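Local coordinates for Tat (Twin-arginine translocation) pathway signal sequence containing protein (Mycobacterium tuberculosis, PDB 5IMU) that is of unknown function but combines, in its C-terminal fragment, a potassium-binding alpha/beta/alpha sandwich part with a bundle of helices, at residues Q15-I20 with T42-V47; V21-R26 with P106-D111; R133-L138 with V215-G220; Q143-P148 with T153-N158; P148-T153 with E196-E201. All coordinates share one frame; numbering follows the deposited sequence.

Contact 1. Residues Q15-I20 with T42-V47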
# COMPACT_ATOMS: atom_id res chain seq x y z
N GLN A 15 6.56 -22.43 2.78
CA GLN A 15 5.17 -22.37 3.21
C GLN A 15 4.87 -21.08 3.97
O GLN A 15 3.78 -20.52 3.85
CB GLN A 15 4.84 -23.58 4.07
CG GLN A 15 4.78 -24.87 3.29
CD GLN A 15 3.84 -24.77 2.11
OE1 GLN A 15 2.69 -24.37 2.25
NE2 GLN A 15 4.33 -25.12 0.92
N ARG A 16 5.84 -20.60 4.75
CA ARG A 16 5.65 -19.35 5.47
C ARG A 16 5.43 -18.19 4.51
O ARG A 16 4.56 -17.34 4.74
CB ARG A 16 6.85 -19.09 6.38
CG ARG A 16 6.82 -17.73 7.05
CD ARG A 16 8.12 -17.43 7.76
NE ARG A 16 8.16 -16.06 8.26
CZ ARG A 16 8.66 -15.03 7.59
NH1 ARG A 16 9.18 -15.21 6.39
NH2 ARG A 16 8.65 -13.82 8.13
N LEU A 17 6.21 -18.14 3.43
CA LEU A 17 6.03 -17.08 2.44
C LEU A 17 4.66 -17.17 1.78
O LEU A 17 4.01 -16.15 1.54
CB LEU A 17 7.13 -17.15 1.38
CG LEU A 17 8.52 -16.66 1.78
CD1 LEU A 17 9.48 -16.79 0.61
CD2 LEU A 17 8.47 -15.23 2.28
N GLN A 18 4.20 -18.39 1.47
CA GLN A 18 2.92 -18.53 0.79
C GLN A 18 1.76 -18.11 1.69
O GLN A 18 0.79 -17.50 1.22
CB GLN A 18 2.73 -19.97 0.32
CG GLN A 18 1.61 -20.12 -0.71
CD GLN A 18 1.91 -19.37 -2.00
OE1 GLN A 18 2.81 -19.75 -2.75
NE2 GLN A 18 1.16 -18.30 -2.25
N ARG A 19 1.84 -18.42 2.99
CA ARG A 19 0.80 -17.97 3.91
C ARG A 19 0.76 -16.45 4.01
O ARG A 19 -0.31 -15.86 4.14
CB ARG A 19 1.00 -18.59 5.30
CG ARG A 19 0.76 -20.09 5.36
CD ARG A 19 0.66 -20.58 6.80
NE ARG A 19 1.86 -20.31 7.57
CZ ARG A 19 2.90 -21.14 7.65
NH1 ARG A 19 2.88 -22.29 6.99
NH2 ARG A 19 3.96 -20.82 8.38
N ILE A 20 1.93 -15.81 3.95
CA ILE A 20 1.97 -14.35 3.98
C ILE A 20 1.32 -13.77 2.73
O ILE A 20 0.53 -12.83 2.80
CB ILE A 20 3.43 -13.86 4.14
CG1 ILE A 20 3.92 -14.11 5.57
CG2 ILE A 20 3.54 -12.38 3.79
CD1 ILE A 20 5.35 -13.72 5.79
N THR A 42 16.35 -12.95 7.12
CA THR A 42 15.40 -12.36 8.05
C THR A 42 14.45 -11.34 7.43
O THR A 42 13.39 -11.09 8.01
CB THR A 42 16.13 -11.68 9.22
OG1 THR A 42 16.98 -10.64 8.72
CG2 THR A 42 16.98 -12.69 9.99
N THR A 43 14.79 -10.73 6.29
CA THR A 43 13.95 -9.71 5.69
C THR A 43 12.97 -10.35 4.71
O THR A 43 13.39 -10.94 3.71
CB THR A 43 14.80 -8.66 4.98
OG1 THR A 43 15.70 -8.04 5.91
CG2 THR A 43 13.91 -7.58 4.36
N THR A 44 11.68 -10.23 5.00
CA THR A 44 10.62 -10.70 4.11
C THR A 44 10.02 -9.50 3.39
O THR A 44 9.41 -8.63 4.02
CB THR A 44 9.54 -11.46 4.89
OG1 THR A 44 10.13 -12.57 5.57
CG2 THR A 44 8.46 -11.96 3.94
N LEU A 45 10.20 -9.45 2.08
CA LEU A 45 9.73 -8.35 1.25
C LEU A 45 8.39 -8.71 0.63
O LEU A 45 8.22 -9.81 0.11
CB LEU A 45 10.75 -8.04 0.15
CG LEU A 45 10.40 -6.94 -0.85
CD1 LEU A 45 10.34 -5.58 -0.17
CD2 LEU A 45 11.40 -6.93 -2.00
N LEU A 46 7.43 -7.78 0.70
CA LEU A 46 6.08 -7.98 0.18
C LEU A 46 5.75 -6.89 -0.82
O LEU A 46 5.96 -5.70 -0.54
CB LEU A 46 5.05 -7.98 1.32
CG LEU A 46 3.59 -8.12 0.89
CD1 LEU A 46 3.35 -9.44 0.19
CD2 LEU A 46 2.67 -7.96 2.08
N VAL A 47 5.23 -7.28 -1.98
CA VAL A 47 4.94 -6.34 -3.06
C VAL A 47 3.61 -6.67 -3.72
O VAL A 47 3.13 -7.81 -3.67
CB VAL A 47 6.05 -6.33 -4.14
CG1 VAL A 47 7.41 -6.03 -3.54
CG2 VAL A 47 6.07 -7.66 -4.90
O HOH W 1 10.54 -11.64 8.07
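R16 is the first residue of Q15-I20 to meet T44, which it reaches with a side chain that starts anti to the backbone N (chi1 174°) and stays extended as far as NE. Its NH1 donates to T44 OG1 over 2.9 Å, and the hydroxyl oxygen lies in the guanidinium plane, so the bond is made at the edge of the group. T44 OG1 in turn donates to a water at 2.7 Å. That water also accepts from R16 NH2, closing a ring through the guanidinium, and its bond to T42 O ties the ring to the backbone before the strand. Next comes L17, whose CD2 slides past the T44 side chain and packs on CG2 at 3.7 Å; the leucine side chain also touches A88 and A90 of strand 88-92. One turn after R16, I20 meets T44 tip to tip, CD1 against CG2 at 4.0 Å. The same CD1 sits 3.9 Å above the centre of the R16 guanidinium, covering one face. T44 belongs with N64 and T66 to the potassium site. The axes of the segments 15-20 and 44-47 approach to 10.5 Å and cross at -33°, the layered helix-on-sheet packing of an alpha/beta/alpha sandwich.

Contact 2. Residues V21-R26 with P106-D111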
# COMPACT_ATOMS: atom_id res chain seq x y z
N VAL A 21 1.64 -14.34 1.56
CA VAL A 21 1.03 -13.88 0.32
C VAL A 21 -0.48 -14.09 0.36
O VAL A 21 -1.27 -13.18 0.05
CB VAL A 21 1.65 -14.59 -0.89
CG1 VAL A 21 0.84 -14.32 -2.14
CG2 VAL A 21 3.09 -14.15 -1.09
N ASP A 22 -0.92 -15.29 0.73
CA ASP A 22 -2.35 -15.58 0.76
C ASP A 22 -3.07 -14.72 1.79
O ASP A 22 -4.27 -14.45 1.64
CB ASP A 22 -2.57 -17.07 1.04
CG ASP A 22 -2.08 -17.95 -0.08
OD1 ASP A 22 -1.79 -17.42 -1.17
OD2 ASP A 22 -1.99 -19.18 0.12
N ALA A 23 -2.36 -14.26 2.82
CA ALA A 23 -2.99 -13.42 3.84
C ALA A 23 -3.39 -12.06 3.27
O ALA A 23 -4.48 -11.55 3.58
CB ALA A 23 -2.06 -13.25 5.04
N VAL A 24 -2.53 -11.45 2.45
CA VAL A 24 -2.92 -10.19 1.84
C VAL A 24 -3.80 -10.44 0.62
O VAL A 24 -4.68 -9.62 0.31
CB VAL A 24 -1.68 -9.35 1.46
CG1 VAL A 24 -0.95 -8.90 2.72
CG2 VAL A 24 -0.75 -10.12 0.54
N ALA A 25 -3.60 -11.56 -0.08
CA ALA A 25 -4.38 -11.82 -1.28
C ALA A 25 -5.86 -12.02 -0.96
O ALA A 25 -6.73 -11.55 -1.70
CB ALA A 25 -3.82 -13.04 -2.02
N ARG A 26 -6.17 -12.71 0.14
CA ARG A 26 -7.58 -12.90 0.46
C ARG A 26 -8.26 -11.59 0.87
O ARG A 26 -9.48 -11.48 0.73
CB ARG A 26 -7.76 -13.96 1.55
CG ARG A 26 -7.37 -13.54 2.95
CD ARG A 26 -7.82 -14.61 3.95
NE ARG A 26 -7.37 -15.94 3.54
CZ ARG A 26 -6.23 -16.49 3.93
NH1 ARG A 26 -5.41 -15.84 4.74
NH2 ARG A 26 -5.90 -17.71 3.51
N PRO A 106 -1.16 -15.78 9.19
CA PRO A 106 -0.33 -14.85 9.96
C PRO A 106 -1.16 -13.70 10.52
O PRO A 106 -2.05 -13.17 9.86
CB PRO A 106 0.69 -14.35 8.94
CG PRO A 106 0.61 -15.31 7.79
CD PRO A 106 -0.80 -15.80 7.77
N ALA A 107 -0.85 -13.32 11.76
CA ALA A 107 -1.52 -12.20 12.39
C ALA A 107 -1.21 -10.90 11.66
O ALA A 107 -0.05 -10.63 11.32
CB ALA A 107 -1.11 -12.10 13.86
N LEU A 108 -2.24 -10.10 11.44
CA LEU A 108 -2.12 -8.89 10.63
C LEU A 108 -1.74 -7.69 11.50
O LEU A 108 -2.48 -6.72 11.65
CB LEU A 108 -3.41 -8.64 9.86
CG LEU A 108 -3.86 -9.83 9.01
CD1 LEU A 108 -5.23 -9.60 8.40
CD2 LEU A 108 -2.83 -10.13 7.93
N THR A 109 -0.54 -7.77 12.08
CA THR A 109 -0.04 -6.76 13.00
C THR A 109 1.11 -5.95 12.43
O THR A 109 1.76 -5.21 13.17
CB THR A 109 0.40 -7.41 14.31
OG1 THR A 109 1.50 -8.29 14.05
CG2 THR A 109 -0.73 -8.21 14.92
N GLY A 110 1.38 -6.06 11.13
CA GLY A 110 2.60 -5.50 10.60
C GLY A 110 2.51 -4.14 9.93
O GLY A 110 3.51 -3.68 9.38
N ASP A 111 1.35 -3.47 9.97
CA ASP A 111 1.19 -2.23 9.21
C ASP A 111 2.04 -1.10 9.78
O ASP A 111 2.66 -0.35 9.02
CB ASP A 111 -0.28 -1.83 9.17
CG ASP A 111 -1.08 -2.67 8.20
OD1 ASP A 111 -1.00 -2.42 6.97
OD2 ASP A 111 -1.79 -3.59 8.66
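A23 and P106 form the tight part of this contact: the alanine methyl CB stands 3.9 Å from P106 CD, at the nitrogen side of the pyrrolidine ring. The approach is close because A23 points its small side chain at the loop, and the two CA atoms come within 6.8 Å. P106 also touches R19 one turn earlier on helix 6-27. The looser side belongs to L108, an exposed residue whose CD2 comes to 4.3 Å from the same A23 CB and which also touches Q27. L108 is the centre of an inverse gamma turn and its side chain starts toward the helix; the accompanying bond from T109 N to A107 O is weak at 3.0 Å. A107 and G110 make backbone bonds with A63 and L61 respectively, while D111, where the next helix begins, forms salt bridges with R60 and, within its own helix, R115. No hydrogen bond joins V21-R26 to P106-D111, and the summed buried surface is just 115 Å². The chemistry is therefore apolar contact around one methyl group, which has little directional demand, whereas the position of the loop is probably set largely by its polar bonds to other residues.

Contact 3. Residues R133-L138 with V215-G220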
# COMPACT_ATOMS: atom_id res chain seq x y z
N ARG A 133 -3.77 21.43 -4.28
CA ARG A 133 -4.06 22.60 -5.11
C ARG A 133 -3.88 22.28 -6.59
O ARG A 133 -4.69 22.72 -7.43
CB ARG A 133 -3.16 23.77 -4.71
CG ARG A 133 -3.36 25.01 -5.56
CD ARG A 133 -2.43 26.15 -5.18
NE ARG A 133 -1.05 25.90 -5.59
CZ ARG A 133 -0.59 26.11 -6.82
NH1 ARG A 133 -1.39 26.56 -7.77
NH2 ARG A 133 0.69 25.85 -7.10
N ARG A 134 -2.85 21.52 -6.94
CA ARG A 134 -2.47 21.32 -8.33
C ARG A 134 -3.15 20.12 -8.98
O ARG A 134 -2.88 19.85 -10.16
CB ARG A 134 -0.94 21.18 -8.43
CG ARG A 134 -0.18 22.44 -8.04
CD ARG A 134 1.33 22.27 -8.11
NE ARG A 134 1.79 21.93 -9.45
CZ ARG A 134 3.07 21.84 -9.80
NH1 ARG A 134 4.02 22.06 -8.91
NH2 ARG A 134 3.40 21.52 -11.05
N ARG A 135 -4.03 19.41 -8.28
CA ARG A 135 -4.65 18.19 -8.79
C ARG A 135 -6.11 18.48 -9.14
O ARG A 135 -6.94 18.65 -8.24
CB ARG A 135 -4.56 17.06 -7.77
CG ARG A 135 -4.95 15.71 -8.32
CD ARG A 135 -3.92 15.23 -9.33
NE ARG A 135 -3.93 13.78 -9.46
CZ ARG A 135 -2.88 13.06 -9.85
NH1 ARG A 135 -1.73 13.66 -10.13
NH2 ARG A 135 -2.97 11.74 -9.94
N ASP A 136 -6.42 18.51 -10.44
CA ASP A 136 -7.75 18.90 -10.87
C ASP A 136 -8.79 17.82 -10.61
O ASP A 136 -9.98 18.13 -10.49
CB ASP A 136 -7.73 19.26 -12.36
CG ASP A 136 -8.92 20.11 -12.78
OD1 ASP A 136 -9.25 21.07 -12.06
OD2 ASP A 136 -9.53 19.81 -13.83
N SER A 137 -8.38 16.56 -10.51
CA SER A 137 -9.31 15.44 -10.49
C SER A 137 -9.84 15.11 -9.10
O SER A 137 -10.70 14.23 -8.98
CB SER A 137 -8.63 14.20 -11.08
OG SER A 137 -7.41 13.92 -10.42
N LEU A 138 -9.37 15.79 -8.05
CA LEU A 138 -9.78 15.47 -6.69
C LEU A 138 -11.25 15.84 -6.46
O LEU A 138 -11.76 16.78 -7.09
CB LEU A 138 -8.90 16.21 -5.69
CG LEU A 138 -7.86 15.49 -4.84
CD1 LEU A 138 -7.51 14.11 -5.38
CD2 LEU A 138 -6.60 16.35 -4.71
N VAL A 215 6.41 10.02 -5.86
CA VAL A 215 7.06 9.18 -6.87
C VAL A 215 6.07 8.65 -7.89
O VAL A 215 6.46 8.36 -9.03
CB VAL A 215 7.82 8.01 -6.22
CG1 VAL A 215 8.91 8.53 -5.29
CG2 VAL A 215 6.87 7.09 -5.47
N THR A 216 4.79 8.53 -7.52
CA THR A 216 3.80 8.03 -8.46
C THR A 216 3.47 9.08 -9.53
O THR A 216 3.22 8.73 -10.69
CB THR A 216 2.54 7.61 -7.71
OG1 THR A 216 2.89 6.68 -6.69
CG2 THR A 216 1.55 6.95 -8.66
N THR A 217 3.47 10.35 -9.16
CA THR A 217 3.08 11.43 -10.05
C THR A 217 4.28 12.15 -10.67
O THR A 217 4.11 13.19 -11.31
CB THR A 217 2.21 12.45 -9.31
OG1 THR A 217 2.96 13.05 -8.25
CG2 THR A 217 0.98 11.77 -8.73
N ARG A 218 5.49 11.62 -10.48
CA ARG A 218 6.67 12.27 -11.02
C ARG A 218 6.68 12.26 -12.54
O ARG A 218 6.26 11.29 -13.17
CB ARG A 218 7.95 11.60 -10.49
CG ARG A 218 8.60 12.42 -9.38
CD ARG A 218 9.90 11.85 -8.85
NE ARG A 218 10.73 12.93 -8.29
CZ ARG A 218 11.65 13.62 -8.97
NH1 ARG A 218 11.92 13.33 -10.23
NH2 ARG A 218 12.31 14.58 -8.35
N ARG A 219 7.15 13.35 -13.13
CA ARG A 219 7.33 13.45 -14.57
C ARG A 219 8.62 12.73 -14.97
O ARG A 219 9.36 12.20 -14.14
CB ARG A 219 7.34 14.91 -15.00
CG ARG A 219 5.96 15.54 -15.12
CD ARG A 219 6.05 17.06 -15.13
NE ARG A 219 5.56 17.64 -13.88
CZ ARG A 219 4.34 18.16 -13.72
NH1 ARG A 219 3.50 18.18 -14.75
NH2 ARG A 219 3.98 18.66 -12.55
N GLY A 220 8.90 12.71 -16.27
CA GLY A 220 10.06 12.01 -16.78
C GLY A 220 11.39 12.68 -16.46
O GLY A 220 11.53 13.34 -15.44
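The guanidinium groups of R134 and R219 approach with their planes 20° apart, and their meeting is oblique. NH2 of R134 lies 3.3 Å from NH2 of R219; both atoms are donors, so this is a close approach of like charges and not a bond. A third flat group, the guanidinium of R133, has one face on its neighbour R134, whose CG lies 3.6 Å above the plane and off toward the rim. The R135 guanidinium meets the T217 methyl obliquely, NH1 to CG2 at 3.6 Å, the two side chains coming from opposite directions. R135 is held there from outside the pair: NE forms a salt bridge with D188 and NH2 donates to T184 O. T217 has CG2 anti to its carbonyl carbon and OG1 turned back (chi1 63°) to a hydrogen bond with Y213 O, an arrangement that leaves the methyl for R135. R134 and R219 are exposed and both touch a crystal neighbour, so their placement may owe something to the lattice. The contact joins the turn before helix 140-151 to the C-terminal tail with no hydrogen bond across it, and its arginine pair is probably tolerated because solvent can screen the charges.

Contact 4. Residues Q143-P148 with T153-N158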
# COMPACT_ATOMS: atom_id res chain seq x y z
N GLN A 143 -10.54 19.29 -1.41
CA GLN A 143 -10.31 20.73 -1.33
C GLN A 143 -10.86 21.32 -0.04
O GLN A 143 -10.33 22.31 0.47
CB GLN A 143 -10.94 21.43 -2.54
CG GLN A 143 -10.47 20.92 -3.90
CD GLN A 143 -8.99 21.18 -4.16
OE1 GLN A 143 -8.38 22.04 -3.53
NE2 GLN A 143 -8.42 20.43 -5.10
N ALA A 144 -11.90 20.70 0.52
CA ALA A 144 -12.59 21.29 1.66
C ALA A 144 -11.82 21.11 2.96
O ALA A 144 -11.81 22.01 3.80
CB ALA A 144 -14.00 20.70 1.78
N ILE A 145 -11.17 19.96 3.16
CA ILE A 145 -10.60 19.64 4.46
C ILE A 145 -9.10 19.39 4.40
O ILE A 145 -8.51 18.99 5.40
CB ILE A 145 -11.32 18.44 5.11
CG1 ILE A 145 -11.06 17.16 4.31
CG2 ILE A 145 -12.81 18.71 5.23
CD1 ILE A 145 -11.51 15.91 5.04
N ALA A 146 -8.46 19.63 3.25
CA ALA A 146 -7.01 19.46 3.18
C ALA A 146 -6.30 20.36 4.19
O ALA A 146 -5.50 19.89 5.00
CB ALA A 146 -6.51 19.75 1.76
N LEU A 147 -6.61 21.66 4.15
CA LEU A 147 -5.95 22.59 5.08
C LEU A 147 -6.39 22.36 6.52
O LEU A 147 -5.52 22.35 7.41
CB LEU A 147 -6.20 24.03 4.62
CG LEU A 147 -5.26 25.11 5.15
CD1 LEU A 147 -3.81 24.69 5.01
CD2 LEU A 147 -5.50 26.41 4.39
N PRO A 148 -7.68 22.17 6.84
CA PRO A 148 -8.04 21.82 8.23
C PRO A 148 -7.34 20.57 8.74
O PRO A 148 -6.97 20.52 9.92
CB PRO A 148 -9.56 21.63 8.15
CG PRO A 148 -9.99 22.54 7.07
CD PRO A 148 -8.89 22.48 6.04
N THR A 153 -7.28 21.15 12.99
CA THR A 153 -8.40 21.84 13.63
C THR A 153 -9.58 20.92 13.90
O THR A 153 -10.46 21.28 14.69
CB THR A 153 -8.87 23.01 12.78
OG1 THR A 153 -10.19 22.74 12.29
CG2 THR A 153 -7.95 23.20 11.60
N GLY A 154 -9.62 19.75 13.28
CA GLY A 154 -10.75 18.85 13.43
C GLY A 154 -11.79 19.07 12.35
O GLY A 154 -12.05 20.21 11.95
N VAL A 155 -12.39 17.99 11.87
CA VAL A 155 -13.39 18.06 10.82
C VAL A 155 -14.69 17.46 11.35
O VAL A 155 -14.74 16.87 12.43
CB VAL A 155 -12.94 17.34 9.53
CG1 VAL A 155 -11.72 18.03 8.94
CG2 VAL A 155 -12.64 15.87 9.82
N LEU A 156 -15.76 17.64 10.57
CA LEU A 156 -17.06 17.13 10.96
C LEU A 156 -17.20 15.66 10.57
O LEU A 156 -16.49 15.15 9.70
CB LEU A 156 -18.18 17.95 10.32
CG LEU A 156 -18.20 19.45 10.61
CD1 LEU A 156 -19.41 20.09 9.95
CD2 LEU A 156 -18.21 19.71 12.11
N GLU A 157 -18.14 14.97 11.23
CA GLU A 157 -18.32 13.55 10.97
C GLU A 157 -18.78 13.31 9.54
O GLU A 157 -18.32 12.36 8.88
CB GLU A 157 -19.33 12.95 11.94
CG GLU A 157 -19.51 11.45 11.75
CD GLU A 157 -18.29 10.66 12.19
OE1 GLU A 157 -17.64 11.08 13.17
OE2 GLU A 157 -17.98 9.61 11.58
N ASN A 158 -19.69 14.14 9.04
CA ASN A 158 -20.13 13.98 7.66
C ASN A 158 -18.98 14.20 6.69
O ASN A 158 -19.00 13.66 5.58
CB ASN A 158 -21.29 14.93 7.34
CG ASN A 158 -20.81 16.34 7.04
OD1 ASN A 158 -20.65 16.72 5.87
ND2 ASN A 158 -20.59 17.13 8.08
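In both I145 and V155 the branch that meets the other residue is the one anti to its own carbonyl carbon: CG2 of I145, whose chi1 of 67° places CG1 between the backbone N and the carbonyl carbon, and CG1 of V155 (chi1 -64°). The side chains cross at about a right angle, and V155 CG1 touches I145 at two atoms, CB and CG2, each 3.9 Å away. The same CG1 reaches P148 CB more loosely at 4.3 Å, so one methyl bridges two residues of the helix. The polar link lies beside this patch: T153 N donates to P148 O over 3.1 Å, with an angle of 157° at the hydrogen. This bond is the long one of the Schellman motif that ends helix 140-151, and it brings the CA atoms of P148 and T153 within 5.4 Å. T153 also lays its methyl alongside, CG2 coming to 3.3 Å from P148 O and 3.6 Å from P148 CA. The helix is kinked where the N atoms of L147 and P148 lack bonds to the preceding turn; for P148 the ring nitrogen has no hydrogen to give. Beyond V155 the chain enters helix 157-177 at the N-cap L156, whose backbone N is hydrogen-bonded to OE1 of E159. I145 also packs on L163 and I195, and V155 on I199. One backbone bond joins the two segments, consistent with the turn being set by the Schellman motif and the linker held over the helix by apolar packing.

Contact 5. Residues P148-T153 with E196-E201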
# COMPACT_ATOMS: atom_id res chain seq x y z
N PRO A 148 -7.68 22.17 6.84
CA PRO A 148 -8.04 21.82 8.23
C PRO A 148 -7.34 20.57 8.74
O PRO A 148 -6.97 20.52 9.92
CB PRO A 148 -9.56 21.63 8.15
CG PRO A 148 -9.99 22.54 7.07
CD PRO A 148 -8.89 22.48 6.04
N ALA A 149 -7.16 19.56 7.89
CA ALA A 149 -6.46 18.35 8.33
C ALA A 149 -5.00 18.65 8.67
O ALA A 149 -4.47 18.14 9.67
CB ALA A 149 -6.54 17.27 7.25
N VAL A 150 -4.34 19.47 7.85
CA VAL A 150 -2.96 19.83 8.12
C VAL A 150 -2.86 20.70 9.37
O VAL A 150 -1.96 20.52 10.20
CB VAL A 150 -2.34 20.53 6.89
CG1 VAL A 150 -1.08 21.28 7.26
CG2 VAL A 150 -2.06 19.51 5.80
N ARG A 151 -3.80 21.64 9.54
CA ARG A 151 -3.80 22.49 10.72
C ARG A 151 -4.28 21.75 11.97
O ARG A 151 -4.15 22.30 13.07
CB ARG A 151 -4.69 23.71 10.49
CG ARG A 151 -4.26 24.62 9.35
CD ARG A 151 -3.16 25.58 9.77
NE ARG A 151 -2.61 26.29 8.63
CZ ARG A 151 -1.53 25.89 7.96
NH1 ARG A 151 -0.88 24.79 8.34
NH2 ARG A 151 -1.09 26.59 6.92
N LYS A 152 -4.82 20.54 11.82
CA LYS A 152 -5.31 19.73 12.94
C LYS A 152 -6.43 20.43 13.71
O LYS A 152 -6.53 20.31 14.94
CB LYS A 152 -4.17 19.33 13.88
CG LYS A 152 -3.07 18.55 13.20
CD LYS A 152 -2.06 17.99 14.20
CE LYS A 152 -1.01 17.17 13.47
NZ LYS A 152 -0.09 16.45 14.38
N THR A 153 -7.28 21.15 12.99
CA THR A 153 -8.40 21.84 13.63
C THR A 153 -9.58 20.92 13.90
O THR A 153 -10.46 21.28 14.69
CB THR A 153 -8.87 23.01 12.78
OG1 THR A 153 -10.19 22.74 12.29
CG2 THR A 153 -7.95 23.20 11.60
N GLU A 196 -7.06 11.06 5.16
CA GLU A 196 -7.78 10.29 6.16
C GLU A 196 -6.87 9.89 7.32
O GLU A 196 -7.26 9.98 8.49
CB GLU A 196 -8.42 9.04 5.55
CG GLU A 196 -9.11 8.16 6.59
CD GLU A 196 -9.93 7.04 5.99
OE1 GLU A 196 -11.06 7.30 5.53
OE2 GLU A 196 -9.45 5.89 5.99
N ALA A 197 -5.65 9.43 7.01
CA ALA A 197 -4.71 9.10 8.07
C ALA A 197 -4.40 10.32 8.93
O ALA A 197 -4.20 10.21 10.14
CB ALA A 197 -3.42 8.53 7.47
N LEU A 198 -4.38 11.51 8.31
CA LEU A 198 -4.10 12.74 9.04
C LEU A 198 -5.20 13.03 10.05
O LEU A 198 -4.92 13.29 11.23
CB LEU A 198 -3.93 13.89 8.05
CG LEU A 198 -2.99 15.05 8.41
CD1 LEU A 198 -1.67 14.55 8.96
CD2 LEU A 198 -2.76 15.91 7.18
N ILE A 199 -6.46 13.00 9.62
CA ILE A 199 -7.55 13.30 10.55
C ILE A 199 -7.70 12.20 11.60
O ILE A 199 -8.30 12.44 12.66
CB ILE A 199 -8.88 13.54 9.82
CG1 ILE A 199 -9.40 12.27 9.14
CG2 ILE A 199 -8.74 14.68 8.81
CD1 ILE A 199 -10.80 12.43 8.58
N ASP A 200 -7.17 11.01 11.35
CA ASP A 200 -7.14 9.93 12.34
C ASP A 200 -5.93 9.99 13.26
O ASP A 200 -5.74 9.07 14.05
CB ASP A 200 -7.18 8.57 11.65
CG ASP A 200 -8.55 8.22 11.09
OD1 ASP A 200 -9.54 8.86 11.50
OD2 ASP A 200 -8.63 7.30 10.26
N GLU A 201 -5.10 11.03 13.15
CA GLU A 201 -3.89 11.19 13.96
C GLU A 201 -2.87 10.09 13.70
O GLU A 201 -2.09 9.72 14.58
CB GLU A 201 -4.21 11.26 15.45
CG GLU A 201 -4.80 12.57 15.92
CD GLU A 201 -4.95 12.62 17.43
OE1 GLU A 201 -6.03 13.05 17.90
OE2 GLU A 201 -4.01 12.22 18.14
O HOH W 2 -5.86 16.55 11.33
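A149 O is the polar atom on which this contact gathers, with L198 CG packed against it at 3.7 Å. A water donates to A149 O over 2.7 Å, and K152 N adds a weak backbone bond within the last turn. The water's second bond, to L198 O at 3.4 Å, is also weak, yet it joins the ends of the two helices. Apart from this bridge the contact is apolar. A149 points its CB at the other helix, where it meets I199 CG2 at 3.7 Å and L198 CD2 at 4.0 Å. A side chain this small goes with a close backbone approach, the CA atoms of A149 and I199 being 5.6 Å apart. V150 starts out away from the contact, but with CG1 anti to the backbone N (chi1 163°), CG2 is left anti to the carbonyl carbon and touches L198 CD2 at 3.9 Å. L198 continues onto F124 and L128 of helix 124-133, and K152 forms a salt bridge with D203. Both helices finish here in Schellman motifs, with K152 and E201 as the residues of positive phi. Two close-packed helix ends, both touching helix 124-133, are characteristic of an alpha-helical bundle, here the part matching DUF5631.

How the contacts relate
From the N terminus, helix 6-27 supplies the first segment of both contact 1 and contact 2. Contact 1 closes onto strand 44-48, contact 2 onto the loop before helix 111-115; their segments alternate, so the two loops cross, and L46 touches V24 between them. The chain then enters the helical part. Contact 3 closes the longest loop there, bringing the C-terminal tail back to the turn after helix 124-133, and contacts 4 and 5 both lie within that span. These two cross each other, share P148 and T153, and tie helix 140-151 to the linker leading into helix 157-177 and to the end of helix 183-199. Contacts 1 and 4 have centres about 38 Å apart.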